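Local coordinates for UPF0255 protein frsA (Vibrio vulnificus, PDB 4I4C) that probably hydrolyses carboxylic esters as a serine esterase of the FrsA family, within the alpha/beta-hydrolase clan, at residues L52-W57 with I65-V70; I168-I173 with V232-K237. All coordinates share one frame; numbering follows the deposited sequence.

Contact 1 (L52-W57 with I65-V70)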
loop_
_atom_site.group_PDB
_atom_site.type_symbol
_atom_site.label_atom_id
_atom_site.label_comp_id
_atom_site.label_asym_id
_atom_site.label_seq_id
_atom_site.Cartn_x
_atom_site.Cartn_y
_atom_site.Cartn_z
ATOM N N LEU A 52 -6.628 -12.017 3.345
ATOM C CA LEU A 52 -7.814 -11.184 3.515
ATOM C C LEU A 52 -7.551 -10.047 4.494
ATOM O O LEU A 52 -7.092 -10.272 5.616
ATOM C CB LEU A 52 -8.960 -12.037 4.054
ATOM C CG LEU A 52 -10.115 -12.295 3.110
ATOM C CD1 LEU A 52 -9.587 -12.752 1.773
ATOM C CD2 LEU A 52 -11.058 -13.312 3.739
ATOM N N ARG A 53 -7.850 -8.831 4.053
ATOM C CA ARG A 53 -7.658 -7.628 4.857
ATOM C C ARG A 53 -9.009 -6.965 5.185
ATOM O O ARG A 53 -9.172 -5.757 4.978
ATOM C CB ARG A 53 -6.812 -6.633 4.068
ATOM C CG ARG A 53 -5.558 -7.227 3.434
ATOM C CD ARG A 53 -4.320 -6.866 4.216
ATOM N NE ARG A 53 -3.182 -7.717 3.859
ATOM C CZ ARG A 53 -2.206 -7.368 3.024
ATOM N NH1 ARG A 53 -2.214 -6.174 2.447
ATOM N NH2 ARG A 53 -1.217 -8.218 2.768
ATOM N N ARG A 54 -9.972 -7.753 5.663
ATOM C CA ARG A 54 -11.321 -7.252 5.969
ATOM C C ARG A 54 -11.350 -5.925 6.728
ATOM O O ARG A 54 -11.978 -4.965 6.278
ATOM C CB ARG A 54 -12.116 -8.274 6.782
ATOM C CG ARG A 54 -12.743 -9.405 6.013
ATOM C CD ARG A 54 -13.587 -10.207 6.993
ATOM N NE ARG A 54 -14.527 -11.116 6.348
ATOM C CZ ARG A 54 -14.275 -12.399 6.103
ATOM N NH1 ARG A 54 -13.105 -12.924 6.435
ATOM N NH2 ARG A 54 -15.194 -13.161 5.523
ATOM N N LEU A 55 -10.688 -5.884 7.886
ATOM C CA LEU A 55 -10.641 -4.673 8.708
ATOM C C LEU A 55 -9.892 -3.508 8.041
ATOM O O LEU A 55 -10.288 -2.353 8.186
ATOM C CB LEU A 55 -10.055 -4.986 10.096
ATOM C CG LEU A 55 -10.947 -5.946 10.891
ATOM C CD1 LEU A 55 -10.424 -6.239 12.288
ATOM C CD2 LEU A 55 -12.317 -5.369 10.988
ATOM N N GLN A 56 -8.823 -3.809 7.304
ATOM C CA GLN A 56 -8.106 -2.760 6.573
ATOM C C GLN A 56 -9.007 -2.131 5.512
ATOM O O GLN A 56 -9.087 -0.918 5.377
ATOM C CB GLN A 56 -6.846 -3.313 5.912
ATOM C CG GLN A 56 -5.985 -2.251 5.246
ATOM C CD GLN A 56 -4.988 -2.832 4.251
ATOM O OE1 GLN A 56 -4.095 -3.583 4.623
ATOM N NE2 GLN A 56 -5.146 -2.485 2.978
ATOM N N TRP A 57 -9.680 -2.973 4.744
ATOM C CA TRP A 57 -10.535 -2.478 3.668
ATOM C C TRP A 57 -11.697 -1.635 4.207
ATOM O O TRP A 57 -12.032 -0.600 3.634
ATOM C CB TRP A 57 -10.982 -3.629 2.764
ATOM C CG TRP A 57 -9.834 -4.217 2.010
ATOM C CD1 TRP A 57 -8.720 -3.556 1.577
ATOM C CD2 TRP A 57 -9.659 -5.587 1.629
ATOM N NE1 TRP A 57 -7.874 -4.428 0.934
ATOM C CE2 TRP A 57 -8.433 -5.679 0.948
ATOM C CE3 TRP A 57 -10.425 -6.744 1.793
ATOM C CZ2 TRP A 57 -7.943 -6.887 0.436
ATOM C CZ3 TRP A 57 -9.939 -7.938 1.278
ATOM C CH2 TRP A 57 -8.710 -7.998 0.611
ATOM N N ILE A 65 -21.018 -4.545 5.270
ATOM C CA ILE A 65 -22.104 -5.404 4.794
ATOM C C ILE A 65 -21.881 -5.800 3.335
ATOM O O ILE A 65 -22.045 -6.970 2.973
ATOM C CB ILE A 65 -23.498 -4.737 4.973
ATOM C CG1 ILE A 65 -23.704 -4.312 6.428
ATOM C CG2 ILE A 65 -24.613 -5.671 4.554
ATOM C CD1 ILE A 65 -23.708 -5.456 7.399
ATOM N N GLU A 66 -21.505 -4.828 2.500
ATOM C CA GLU A 66 -21.304 -5.085 1.069
ATOM C C GLU A 66 -20.069 -5.958 0.834
ATOM O O GLU A 66 -20.044 -6.785 -0.067
ATOM C CB GLU A 66 -21.168 -3.776 0.292
ATOM C CG GLU A 66 -22.390 -2.866 0.356
ATOM C CD GLU A 66 -22.115 -1.480 -0.206
ATOM O OE1 GLU A 66 -20.935 -1.163 -0.479
ATOM O OE2 GLU A 66 -23.078 -0.703 -0.373
ATOM N N GLN A 67 -19.048 -5.766 1.663
ATOM C CA GLN A 67 -17.859 -6.610 1.625
ATOM C C GLN A 67 -18.192 -8.074 1.934
ATOM O O GLN A 67 -17.698 -8.990 1.269
ATOM C CB GLN A 67 -16.803 -6.085 2.610
ATOM C CG GLN A 67 -15.683 -7.050 2.875
ATOM C CD GLN A 67 -14.482 -6.391 3.532
ATOM O OE1 GLN A 67 -13.475 -6.139 2.876
ATOM N NE2 GLN A 67 -14.580 -6.120 4.831
ATOM N N GLU A 68 -19.031 -8.296 2.942
ATOM C CA GLU A 68 -19.434 -9.662 3.260
ATOM C C GLU A 68 -20.262 -10.252 2.121
ATOM O O GLU A 68 -20.116 -11.430 1.805
ATOM C CB GLU A 68 -20.195 -9.768 4.585
ATOM C CG GLU A 68 -19.341 -9.546 5.844
ATOM C CD GLU A 68 -17.985 -10.245 5.779
ATOM O OE1 GLU A 68 -17.892 -11.381 5.254
ATOM O OE2 GLU A 68 -17.001 -9.653 6.262
ATOM N N GLN A 69 -21.124 -9.441 1.506
ATOM C CA GLN A 69 -21.918 -9.926 0.362
ATOM C C GLN A 69 -20.975 -10.343 -0.783
ATOM O O GLN A 69 -21.176 -11.383 -1.427
ATOM C CB GLN A 69 -22.933 -8.877 -0.105
ATOM C CG GLN A 69 -24.021 -8.550 0.941
ATOM C CD GLN A 69 -25.002 -7.477 0.489
ATOM O OE1 GLN A 69 -24.857 -6.894 -0.585
ATOM N NE2 GLN A 69 -26.013 -7.216 1.317
ATOM N N VAL A 70 -19.937 -9.540 -1.010
ATOM C CA VAL A 70 -18.946 -9.828 -2.046
ATOM C C VAL A 70 -18.186 -11.101 -1.722
ATOM O O VAL A 70 -18.079 -12.000 -2.559
ATOM C CB VAL A 70 -17.944 -8.655 -2.230
ATOM C CG1 VAL A 70 -16.797 -9.072 -3.133
ATOM C CG2 VAL A 70 -18.660 -7.439 -2.806
#
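R54 grips E68 side-on with two nitrogens, a worked example of a bidentate salt bridge joining two helices. NE of R54 meets OE2 of E68 at 2.9 Å, and NH2 of R54 reaches OE1 of E68 at 3.2 Å. Each carboxylate oxygen uses its syn lone pair, and the guanidinium and carboxylate planes lie only 15° apart, so the forked pair fixes the rotation of both groups. The R54 chain runs extended from CG to NE, whereas E68 bends at chi2 (-43°) to swing its carboxylate across.

One residue earlier on the helix, Q67 sends NE2 to the backbone O of R54 at 3.2 Å, a straight bond (173°) although the donor sits tilted from the carbonyl plane. The other branch of the amide, OE1 of Q67, lies at the ring edge of W57, 3.3 Å from CE3 of W57.

Further out, CB of R53, the N-cap residue of helix 54-60, covers one face of the W57 ring, while Y137 packs edge-to-face with that indole. W102 of helix 98-114 touches Q67. The ion pair thus sits at the more exposed margin, while Q67 carries its amide into the buried side; there OE1 of Q67 has no polar partner in the model, which probably costs some desolvation energy.

Contact 2 (I168-I173 with V232-K237)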
loop_
_atom_site.group_PDB
_atom_site.type_symbol
_atom_site.label_atom_id
_atom_site.label_comp_id
_atom_site.label_asym_id
_atom_site.label_seq_id
_atom_site.Cartn_x
_atom_site.Cartn_y
_atom_site.Cartn_z
ATOM N N ILE A 168 -7.495 17.976 -6.149
ATOM C CA ILE A 168 -6.540 16.888 -6.379
ATOM C C ILE A 168 -5.861 17.031 -7.729
ATOM O O ILE A 168 -6.511 16.993 -8.768
ATOM C CB ILE A 168 -7.183 15.485 -6.288
ATOM C CG1 ILE A 168 -7.928 15.301 -4.964
ATOM C CG2 ILE A 168 -6.113 14.401 -6.442
ATOM C CD1 ILE A 168 -9.352 15.784 -4.971
ATOM N N LYS A 169 -4.546 17.199 -7.705
ATOM C CA LYS A 169 -3.779 17.332 -8.939
ATOM C C LYS A 169 -2.894 16.114 -9.172
ATOM O O LYS A 169 -2.209 15.644 -8.264
ATOM C CB LYS A 169 -2.908 18.585 -8.893
ATOM C CG LYS A 169 -3.672 19.882 -8.709
ATOM C CD LYS A 169 -2.697 21.028 -8.460
ATOM C CE LYS A 169 -3.407 22.324 -8.101
ATOM N NZ LYS A 169 -3.989 23.021 -9.286
ATOM N N GLN A 170 -2.905 15.603 -10.393
ATOM C CA GLN A 170 -1.991 14.535 -10.754
ATOM C C GLN A 170 -0.693 15.146 -11.307
ATOM O O GLN A 170 -0.712 15.833 -12.324
ATOM C CB GLN A 170 -2.646 13.594 -11.764
ATOM C CG GLN A 170 -1.875 12.300 -12.019
ATOM C CD GLN A 170 -2.509 11.439 -13.109
ATOM O OE1 GLN A 170 -2.491 11.802 -14.285
ATOM N NE2 GLN A 170 -3.069 10.295 -12.719
ATOM N N LEU A 171 0.422 14.914 -10.622
ATOM C CA LEU A 171 1.714 15.425 -11.068
ATOM C C LEU A 171 2.536 14.358 -11.799
ATOM O O LEU A 171 2.484 13.167 -11.467
ATOM C CB LEU A 171 2.527 15.967 -9.892
ATOM C CG LEU A 171 1.726 16.647 -8.782
ATOM C CD1 LEU A 171 2.612 16.923 -7.572
ATOM C CD2 LEU A 171 1.051 17.927 -9.278
ATOM N N GLU A 172 3.281 14.799 -12.803
ATOM C CA GLU A 172 4.209 13.939 -13.527
ATOM C C GLU A 172 5.602 14.554 -13.445
ATOM O O GLU A 172 5.885 15.591 -14.043
ATOM C CB GLU A 172 3.779 13.755 -14.984
ATOM C CG GLU A 172 2.496 12.961 -15.155
ATOM C CD GLU A 172 2.177 12.634 -16.610
ATOM O OE1 GLU A 172 2.656 13.351 -17.518
ATOM O OE2 GLU A 172 1.439 11.652 -16.844
ATOM N N ILE A 173 6.465 13.888 -12.693
ATOM C CA ILE A 173 7.770 14.406 -12.348
ATOM C C ILE A 173 8.839 13.583 -13.044
ATOM O O ILE A 173 9.031 12.409 -12.719
ATOM C CB ILE A 173 7.965 14.310 -10.840
ATOM C CG1 ILE A 173 6.855 15.091 -10.134
ATOM C CG2 ILE A 173 9.341 14.821 -10.443
ATOM C CD1 ILE A 173 6.754 14.819 -8.660
ATOM N N VAL A 232 5.686 -0.702 -8.117
ATOM C CA VAL A 232 4.277 -0.670 -7.730
ATOM C C VAL A 232 3.497 0.383 -8.514
ATOM O O VAL A 232 3.948 1.526 -8.639
ATOM C CB VAL A 232 4.133 -0.333 -6.223
ATOM C CG1 VAL A 232 2.665 -0.139 -5.845
ATOM C CG2 VAL A 232 4.776 -1.405 -5.361
ATOM N N GLY A 233 2.325 -0.006 -9.023
ATOM C CA GLY A 233 1.385 0.901 -9.672
ATOM C C GLY A 233 1.948 1.758 -10.789
ATOM O O GLY A 233 2.548 1.246 -11.734
ATOM N N TYR A 234 1.756 3.071 -10.670
ATOM C CA TYR A 234 2.314 4.053 -11.604
ATOM C C TYR A 234 3.841 4.035 -11.665
ATOM O O TYR A 234 4.437 4.598 -12.588
ATOM C CB TYR A 234 1.887 5.469 -11.203
ATOM C CG TYR A 234 0.504 5.886 -11.637
ATOM C CD1 TYR A 234 0.248 6.264 -12.956
ATOM C CD2 TYR A 234 -0.545 5.946 -10.720
ATOM C CE1 TYR A 234 -1.031 6.666 -13.358
ATOM C CE2 TYR A 234 -1.821 6.338 -11.114
ATOM C CZ TYR A 234 -2.053 6.702 -12.429
ATOM O OH TYR A 234 -3.309 7.103 -12.800
ATOM N N SER A 235 4.475 3.426 -10.666
ATOM C CA SER A 235 5.924 3.325 -10.645
ATOM C C SER A 235 6.397 1.937 -11.059
ATOM O O SER A 235 7.536 1.561 -10.789
ATOM C CB SER A 235 6.460 3.673 -9.258
ATOM O OG SER A 235 5.966 4.932 -8.860
ATOM N N SER A 236 5.513 1.191 -11.717
ATOM C CA SER A 236 5.821 -0.152 -12.203
ATOM C C SER A 236 7.105 -0.227 -13.024
ATOM O O SER A 236 7.838 -1.210 -12.951
ATOM C CB SER A 236 4.650 -0.700 -13.029
ATOM O OG SER A 236 4.377 0.131 -14.144
ATOM N N LYS A 237 7.379 0.814 -13.801
ATOM C CA LYS A 237 8.531 0.810 -14.690
ATOM C C LYS A 237 9.837 1.191 -13.987
ATOM O O LYS A 237 10.905 1.157 -14.596
ATOM C CB LYS A 237 8.261 1.691 -15.915
ATOM C CG LYS A 237 7.090 1.183 -16.752
ATOM C CD LYS A 237 6.901 1.984 -18.029
ATOM C CE LYS A 237 6.475 3.410 -17.721
ATOM N NZ LYS A 237 5.213 3.456 -16.924
#
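The backbone N of S235 bonds to O of V232 at 2.8 Å, closing the turn from which Y234 projects its ring toward Q170. N of S236 follows with a bond to O of G233 at 3.0 Å. D228 holds the turn at two further points: its carboxylate OD2 accepts a bond from the backbone N of Y234, and its backbone O takes one from the hydroxyl of S235.

From that base the Y234 ring reaches toward strand 167-175, where, of segment 168-173, it meets Q170. The hydroxyl OH of Y234 lies 3.2 Å from NE2 of Q170, and the same nitrogen is 3.7 Å from ring atom CZ of Y234. The amide approaches the phenol end of the ring obliquely, with the two planes turned 74° against each other and the side chains crossing at about a right angle. Q170 gets there by stretching out: CG stands anti to the backbone nitrogen (chi1 -169°), and the chain stays extended to the amide carbon.

The pair has neighbours in common. T181 of strand 178-186 touches both side chains, while helix 144-163 supplies L158 to Q170 and N154 to Y234. Strand 167-175 is tied to 178-186 by backbone bonds of K169 with L184, L171 with A182 and I173 with I180, which pair the strand on either side of Q170 with its neighbour. With just 57 Å² buried, this is a small surface contact between an outermost strand and a loop. An antiparallel strand pair at one margin of a mostly parallel, helix-flanked sheet, met by the loop after strand 223-226, belongs to the alpha/beta-hydrolase fold.

The two contacts lie in series along the chain, the first closing before the second opens. Contact 1 joins consecutive helices, whereas contact 2 brings an edge strand of the eight-stranded sheet to a loop much later in the chain. Their centres stand about 27 Å apart, and their nearest atoms are about 11 Å apart, so neither touches the other. Each has its own relation to the bound ligands. In contact 1, Q56 helps line the 1PG pocket, and the W57 side chain lies about 11 Å from hexanoic acid. On the side of contact 2, V232 touches L202, a residue of the hexanoic acid pocket, and R53 of contact 1 forms a salt bridge with D203, next to L202 in sequence.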